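Local atomic coordinates of biliverdin reductase (Synechocystis sp., PDB entry 5B3T), a protein that probably reduces the linear tetrapyrrole biliverdin with NAD(P)H as the source of hydride, using a Rossmann-type nucleotide-binding domain. Residues G88-Q96 with M113-A121; L195-C206 with L221-L232. All blocks are in the same frame, centred on the assembly; numbering follows the deposited sequence.

Interaction 1: residues G88-Q96 with M113-A121; sequences GAIAEAALQ and MGKKLQQLA
L117 reaches across from helix 111-124 into the hollow formed by G88, A91, E92 and L95 on helix 87-96, a knob-into-hole fit between two neighbouring helices of the Rossmann domain. Over segments 88-96 and 113-121 the axes run nearly parallel, 10.0 Å apart at closest approach and inclined by 15°, and both helices lead into strands of the parallel sheet. Two of the hollow's four sides are small: G88 presents no side chain and A91 gives a single methyl. L117 CD2 settles 3.5 Å from the backbone N of E92. The fit is reciprocal: E92 is a knob among M113, K116, L117 and L120. With CG anti to the backbone N (chi1 176°) and the rest of the chain extended, its carboxylate turns OE1 to M113 CE and OE2 to K116, where OE2 forms a long salt bridge of 3.6 Å with K116 NZ. M113, bent at its second torsion, crosses E92 at about a right angle and lays its CE methyl 3.5 Å from G88 O. Further along, L120 CD2 wedges against L95 CB at 3.6 Å, and the side chain of Q96 crosses L120 at about a right angle. The inner side chains are apolar, with A91 and L95 also resting on strands 77-80 and 100-104, whereas the charged pair lies nearer solvent. At the far end, both methyls of L95 straddle one small bump, CD1 and CD2 each standing 3.9 Å from A121 CB.

Interaction 2: residues L195-C206 with L221-L232; sequences LFGTVQQVDAQC and LATAYLQFNNGL
F196 and F228 meet edge to face where a beta hairpin, strands 199-210 and 217-228, closes against the end of helix 193-196 in the C-terminal alpha/beta domain. The edge of F196 points at the face of F228, with centroids 5.8 Å apart and planes at 76°. L232 CD2 makes a CH-pi contact over a face of F196, 3.6 Å from the ring centroid, and also lies over one face of F228; V199 CG2 sits over the opposite face. Replacing F228 by an alanine would probably open a gap between V199 and L232 and leave the edge of F196 without its aromatic partner. Tight packing continues along the face bearing V202, A204, C206 and L226, where helix 309-325 packs on the first three; there L226 CD2 touches both methyls of V202 at 3.8 Å. The other face is looser and largely polar. Q201 and Q227 lie side by side, their amide planes 53° apart, without a hydrogen bond between the amides. A classic bulge interrupts the ladder here: the N-H groups of Q200 and Q201 both grip Q227 O, at 2.7 and 3.1 Å. At the turn, N230 ND2 approaches L195 O from above the carbonyl plane, a bond of 3.1 Å. Further along the exposed face, Q205, bent at chi2 (80°), brings OE1 to the neighbouring strand, where T223 OG1 donates to an in-plane lone pair of Q205 OE1 at 3.0 Å.

The two contacts illustrate how packing chemistry follows the place of an element in the fold. Interaction 1 joins two helices on the flank of the nucleotide-binding sheet and has no hydrogen bond across it; interlocking shapes carry it, with one charged pair outermost. Interaction 2 joins an edge strand to its neighbour in the mixed sheet of the other domain, where a backbone ladder sets the register and side chains sort onto a covered and an exposed face. Both are partly buried, but the hairpin contact buries more than twice the surface. They share no elements: their centres lie 28 Å apart, and their nearest atoms are about 14 Å from each other.

Interaction 1: residues G88-Q96 with M113-A121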
# COMPACT_ATOMS: atom_id res chain seq x y z
N GLY A 88 0.86 6.42 10.39
CA GLY A 88 2.01 7.13 10.92
C GLY A 88 2.00 7.23 12.43
O GLY A 88 3.03 7.03 13.09
N ALA A 89 0.84 7.53 13.02
CA ALA A 89 0.75 7.68 14.47
C ALA A 89 0.96 6.34 15.17
O ALA A 89 1.61 6.28 16.23
CB ALA A 89 -0.60 8.28 14.86
N ILE A 90 0.42 5.26 14.62
CA ILE A 90 0.60 3.95 15.23
C ILE A 90 2.06 3.51 15.12
O ILE A 90 2.62 2.93 16.05
CB ILE A 90 -0.36 2.92 14.60
CG1 ILE A 90 -1.81 3.33 14.83
CG2 ILE A 90 -0.12 1.54 15.19
CD1 ILE A 90 -2.81 2.37 14.23
N ALA A 91 2.69 3.78 13.97
CA ALA A 91 4.09 3.40 13.80
C ALA A 91 4.99 4.13 14.79
O ALA A 91 5.89 3.53 15.38
CB ALA A 91 4.53 3.68 12.36
N GLU A 92 4.77 5.44 14.98
CA GLU A 92 5.58 6.18 15.94
C GLU A 92 5.37 5.66 17.36
O GLU A 92 6.34 5.51 18.11
CB GLU A 92 5.25 7.68 15.87
CG GLU A 92 6.00 8.49 16.92
CD GLU A 92 5.83 9.99 16.74
OE1 GLU A 92 4.76 10.42 16.28
OE2 GLU A 92 6.78 10.73 17.07
N ALA A 93 4.12 5.39 17.74
CA ALA A 93 3.85 4.89 19.08
C ALA A 93 4.49 3.52 19.29
O ALA A 93 5.06 3.24 20.35
CB ALA A 93 2.35 4.83 19.33
N ALA A 94 4.40 2.65 18.28
CA ALA A 94 4.98 1.31 18.40
C ALA A 94 6.50 1.37 18.51
O ALA A 94 7.09 0.63 19.30
CB ALA A 94 4.56 0.45 17.20
N LEU A 95 7.14 2.24 17.72
CA LEU A 95 8.59 2.38 17.82
C LEU A 95 9.00 2.94 19.18
O LEU A 95 9.99 2.50 19.77
CB LEU A 95 9.11 3.28 16.70
CG LEU A 95 9.08 2.70 15.28
CD1 LEU A 95 9.42 3.77 14.25
CD2 LEU A 95 10.04 1.52 15.18
N GLN A 96 8.24 3.92 19.68
CA GLN A 96 8.54 4.48 20.99
C GLN A 96 8.41 3.44 22.10
O GLN A 96 9.13 3.51 23.10
CB GLN A 96 7.63 5.67 21.26
CG GLN A 96 7.95 6.90 20.41
CD GLN A 96 9.20 7.63 20.87
OE1 GLN A 96 9.93 7.16 21.75
NE2 GLN A 96 9.44 8.80 20.30
N MET A 113 7.03 13.18 8.29
CA MET A 113 6.71 12.15 9.26
C MET A 113 7.37 10.83 8.90
O MET A 113 7.89 10.13 9.78
CB MET A 113 5.19 11.98 9.37
CG MET A 113 4.76 10.95 10.40
SD MET A 113 5.29 11.38 12.07
CE MET A 113 4.21 10.33 13.05
N GLY A 114 7.39 10.48 7.61
CA GLY A 114 8.07 9.26 7.20
C GLY A 114 9.55 9.29 7.52
O GLY A 114 10.12 8.27 7.92
N LYS A 115 10.18 10.45 7.37
CA LYS A 115 11.59 10.57 7.73
C LYS A 115 11.77 10.55 9.25
O LYS A 115 12.74 9.97 9.75
CB LYS A 115 12.17 11.85 7.14
CG LYS A 115 12.15 11.89 5.63
CD LYS A 115 13.12 10.90 5.03
CE LYS A 115 14.56 11.36 5.22
NZ LYS A 115 15.54 10.35 4.76
N LYS A 116 10.85 11.17 9.98
CA LYS A 116 10.90 11.13 11.44
C LYS A 116 10.76 9.70 11.95
O LYS A 116 11.41 9.31 12.93
CB LYS A 116 9.82 12.03 12.03
CG LYS A 116 9.82 12.11 13.55
CD LYS A 116 8.72 13.03 14.05
CE LYS A 116 8.72 13.13 15.57
NZ LYS A 116 7.67 14.06 16.06
N LEU A 117 9.92 8.90 11.29
CA LEU A 117 9.80 7.49 11.65
C LEU A 117 11.07 6.72 11.33
O LEU A 117 11.49 5.85 12.11
CB LEU A 117 8.61 6.86 10.92
CG LEU A 117 7.20 7.33 11.30
CD1 LEU A 117 6.17 6.71 10.37
CD2 LEU A 117 6.92 6.98 12.74
N GLN A 118 11.68 7.00 10.18
CA GLN A 118 12.92 6.33 9.80
C GLN A 118 14.03 6.60 10.81
O GLN A 118 14.74 5.68 11.24
CB GLN A 118 13.33 6.78 8.40
CG GLN A 118 14.65 6.23 7.91
CD GLN A 118 15.11 6.91 6.63
OE1 GLN A 118 15.01 8.13 6.50
NE2 GLN A 118 15.61 6.12 5.69
N GLN A 119 14.19 7.87 11.20
CA GLN A 119 15.20 8.22 12.19
C GLN A 119 14.90 7.58 13.54
O GLN A 119 15.81 7.09 14.22
CB GLN A 119 15.28 9.74 12.32
CG GLN A 119 16.31 10.24 13.33
CD GLN A 119 17.71 9.73 13.05
OE1 GLN A 119 18.37 9.19 13.94
NE2 GLN A 119 18.17 9.89 11.82
N LEU A 120 13.63 7.58 13.95
CA LEU A 120 13.26 7.02 15.24
C LEU A 120 13.56 5.52 15.30
O LEU A 120 14.07 5.02 16.32
CB LEU A 120 11.79 7.29 15.53
CG LEU A 120 11.21 6.64 16.79
CD1 LEU A 120 11.91 7.16 18.04
CD2 LEU A 120 9.71 6.86 16.88
N ALA A 121 13.25 4.79 14.23
CA ALA A 121 13.53 3.36 14.21
C ALA A 121 15.03 3.10 14.29
O ALA A 121 15.47 2.16 14.97
CB ALA A 121 12.94 2.73 12.95

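Interaction 2: residues L195-C206 with L221-L232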
# COMPACT_ATOMS: atom_id res chain seq x y z
N LEU A 195 13.90 2.41 -13.69
CA LEU A 195 13.80 2.52 -15.11
C LEU A 195 13.25 3.83 -15.64
O LEU A 195 13.69 4.32 -16.62
CB LEU A 195 12.91 1.40 -15.63
CG LEU A 195 13.39 -0.04 -15.45
CD1 LEU A 195 12.29 -1.04 -15.19
CD2 LEU A 195 14.18 -0.41 -16.70
N PHE A 196 12.26 4.38 -14.97
CA PHE A 196 11.61 5.60 -15.44
C PHE A 196 12.32 6.87 -14.99
O PHE A 196 12.03 7.95 -15.51
CB PHE A 196 10.16 5.65 -14.97
CG PHE A 196 9.31 4.51 -15.47
CD1 PHE A 196 9.72 3.75 -16.55
CD2 PHE A 196 8.11 4.20 -14.85
CE1 PHE A 196 8.94 2.70 -17.01
CE2 PHE A 196 7.33 3.15 -15.31
CZ PHE A 196 7.75 2.40 -16.39
N GLY A 197 13.25 6.76 -14.03
CA GLY A 197 13.78 7.94 -13.38
C GLY A 197 12.78 8.48 -12.38
O GLY A 197 11.77 7.84 -12.07
N THR A 198 13.06 9.67 -11.88
CA THR A 198 12.17 10.29 -10.92
C THR A 198 11.12 11.14 -11.63
O THR A 198 11.26 11.50 -12.80
CB THR A 198 12.96 11.14 -9.92
OG1 THR A 198 13.75 12.10 -10.63
CG2 THR A 198 13.88 10.26 -9.08
N VAL A 199 10.04 11.44 -10.91
CA VAL A 199 9.02 12.35 -11.42
C VAL A 199 9.63 13.75 -11.54
O VAL A 199 10.24 14.25 -10.59
CB VAL A 199 7.79 12.36 -10.50
CG1 VAL A 199 6.82 13.44 -10.93
CG2 VAL A 199 7.11 11.00 -10.48
N GLN A 200 9.43 14.39 -12.69
CA GLN A 200 9.96 15.73 -12.91
C GLN A 200 8.90 16.84 -12.97
O GLN A 200 9.19 18.00 -12.65
CB GLN A 200 10.81 15.76 -14.18
CG GLN A 200 11.73 16.97 -14.29
CD GLN A 200 12.87 16.92 -13.29
OE1 GLN A 200 14.04 16.88 -13.66
NE2 GLN A 200 12.53 16.91 -12.00
N GLN A 201 7.69 16.51 -13.34
CA GLN A 201 6.62 17.49 -13.44
C GLN A 201 5.31 16.83 -13.06
O GLN A 201 5.13 15.70 -13.33
CB GLN A 201 6.57 18.06 -14.86
CG GLN A 201 5.60 19.21 -15.05
CD GLN A 201 5.99 20.15 -16.16
OE1 GLN A 201 7.09 20.62 -16.21
NE2 GLN A 201 5.09 20.38 -17.08
N VAL A 202 4.41 17.57 -12.46
CA VAL A 202 3.13 17.05 -11.98
C VAL A 202 2.04 18.08 -12.24
O VAL A 202 2.22 19.27 -11.98
CB VAL A 202 3.18 16.71 -10.47
CG1 VAL A 202 1.84 16.19 -9.99
CG2 VAL A 202 4.27 15.72 -10.16
N ASP A 203 0.90 17.61 -12.75
CA ASP A 203 -0.36 18.34 -12.72
C ASP A 203 -1.40 17.40 -12.13
O ASP A 203 -1.49 16.25 -12.56
CB ASP A 203 -0.80 18.83 -14.11
CG ASP A 203 0.30 19.57 -14.84
OD1 ASP A 203 0.66 20.68 -14.40
OD2 ASP A 203 0.79 19.05 -15.86
N ALA A 204 -2.17 17.88 -11.16
CA ALA A 204 -3.14 17.03 -10.49
C ALA A 204 -4.38 17.83 -10.14
O ALA A 204 -4.29 19.02 -9.81
CB ALA A 204 -2.54 16.40 -9.22
N GLN A 205 -5.54 17.18 -10.23
CA GLN A 205 -6.81 17.75 -9.84
C GLN A 205 -7.57 16.74 -8.99
O GLN A 205 -7.44 15.53 -9.18
CB GLN A 205 -7.67 18.15 -11.05
CG GLN A 205 -7.03 19.18 -11.98
CD GLN A 205 -6.01 18.56 -12.92
OE1 GLN A 205 -6.10 17.38 -13.27
NE2 GLN A 205 -5.03 19.36 -13.34
N CYS A 206 -8.36 17.25 -8.04
CA CYS A 206 -9.13 16.40 -7.14
C CYS A 206 -10.51 17.01 -6.97
O CYS A 206 -10.63 18.17 -6.54
CB CYS A 206 -8.42 16.26 -5.79
SG CYS A 206 -8.97 14.84 -4.81
N LEU A 221 -13.13 12.04 -7.66
CA LEU A 221 -12.39 11.81 -8.89
C LEU A 221 -11.08 12.57 -8.78
O LEU A 221 -11.08 13.81 -8.71
CB LEU A 221 -13.17 12.26 -10.13
CG LEU A 221 -12.38 12.20 -11.44
CD1 LEU A 221 -11.89 10.79 -11.72
CD2 LEU A 221 -13.21 12.73 -12.60
N ALA A 222 -9.97 11.85 -8.74
CA ALA A 222 -8.65 12.44 -8.60
C ALA A 222 -7.80 12.02 -9.79
O ALA A 222 -7.71 10.83 -10.10
CB ALA A 222 -7.99 12.04 -7.29
N THR A 223 -7.18 13.00 -10.45
CA THR A 223 -6.40 12.77 -11.65
C THR A 223 -5.02 13.39 -11.47
O THR A 223 -4.92 14.54 -11.04
CB THR A 223 -7.09 13.36 -12.88
OG1 THR A 223 -7.36 14.75 -12.65
CG2 THR A 223 -8.40 12.64 -13.15
N ALA A 224 -3.98 12.64 -11.81
CA ALA A 224 -2.61 13.14 -11.76
C ALA A 224 -1.93 12.82 -13.08
O ALA A 224 -1.96 11.67 -13.54
CB ALA A 224 -1.83 12.53 -10.59
N TYR A 225 -1.32 13.83 -13.69
CA TYR A 225 -0.61 13.68 -14.95
C TYR A 225 0.87 13.97 -14.70
O TYR A 225 1.23 15.09 -14.33
CB TYR A 225 -1.20 14.60 -16.02
CG TYR A 225 -2.69 14.37 -16.19
CD1 TYR A 225 -3.18 13.21 -16.77
CD2 TYR A 225 -3.61 15.31 -15.74
CE1 TYR A 225 -4.53 12.99 -16.91
CE2 TYR A 225 -4.97 15.10 -15.87
CZ TYR A 225 -5.43 13.94 -16.46
OH TYR A 225 -6.78 13.72 -16.60
N LEU A 226 1.71 12.96 -14.89
CA LEU A 226 3.09 12.98 -14.45
C LEU A 226 4.04 12.95 -15.64
O LEU A 226 3.79 12.26 -16.63
CB LEU A 226 3.40 11.79 -13.54
CG LEU A 226 2.47 11.51 -12.36
CD1 LEU A 226 2.91 10.24 -11.64
CD2 LEU A 226 2.44 12.68 -11.40
N GLN A 227 5.13 13.70 -15.53
CA GLN A 227 6.23 13.63 -16.48
C GLN A 227 7.47 13.17 -15.75
O GLN A 227 7.89 13.79 -14.77
CB GLN A 227 6.45 14.98 -17.17
CG GLN A 227 5.26 15.43 -17.98
CD GLN A 227 5.51 16.71 -18.75
OE1 GLN A 227 4.68 17.61 -18.76
NE2 GLN A 227 6.67 16.79 -19.40
N PHE A 228 8.05 12.06 -16.21
CA PHE A 228 9.25 11.49 -15.62
C PHE A 228 10.49 12.01 -16.33
O PHE A 228 10.42 12.58 -17.42
CB PHE A 228 9.22 9.97 -15.68
CG PHE A 228 8.20 9.35 -14.76
CD1 PHE A 228 6.85 9.42 -15.06
CD2 PHE A 228 8.60 8.68 -13.61
CE1 PHE A 228 5.91 8.85 -14.23
CE2 PHE A 228 7.66 8.10 -12.78
CZ PHE A 228 6.31 8.19 -13.09
N ASN A 229 11.63 11.79 -15.69
CA ASN A 229 12.87 12.39 -16.18
C ASN A 229 13.36 11.73 -17.45
O ASN A 229 13.96 12.41 -18.30
CB ASN A 229 13.94 12.31 -15.10
CG ASN A 229 13.98 13.55 -14.27
OD1 ASN A 229 14.03 14.65 -14.81
ND2 ASN A 229 13.93 13.40 -12.95
N ASN A 230 13.13 10.44 -17.61
CA ASN A 230 13.54 9.73 -18.81
C ASN A 230 12.47 9.79 -19.91
O ASN A 230 12.55 9.02 -20.87
CB ASN A 230 13.90 8.29 -18.47
CG ASN A 230 14.96 8.20 -17.38
OD1 ASN A 230 15.58 9.20 -17.03
ND2 ASN A 230 15.16 7.01 -16.85
N GLY A 231 11.49 10.69 -19.77
CA GLY A 231 10.57 11.02 -20.84
C GLY A 231 9.16 10.50 -20.66
O GLY A 231 8.26 10.95 -21.39
N LEU A 232 8.93 9.59 -19.72
CA LEU A 232 7.62 8.96 -19.61
C LEU A 232 6.55 9.97 -19.21
O LEU A 232 6.74 10.76 -18.28
CB LEU A 232 7.66 7.82 -18.58
CG LEU A 232 6.31 7.21 -18.21
CD1 LEU A 232 5.64 6.57 -19.42
CD2 LEU A 232 6.47 6.20 -17.09
O HOH W 1 10.76 7.97 -18.07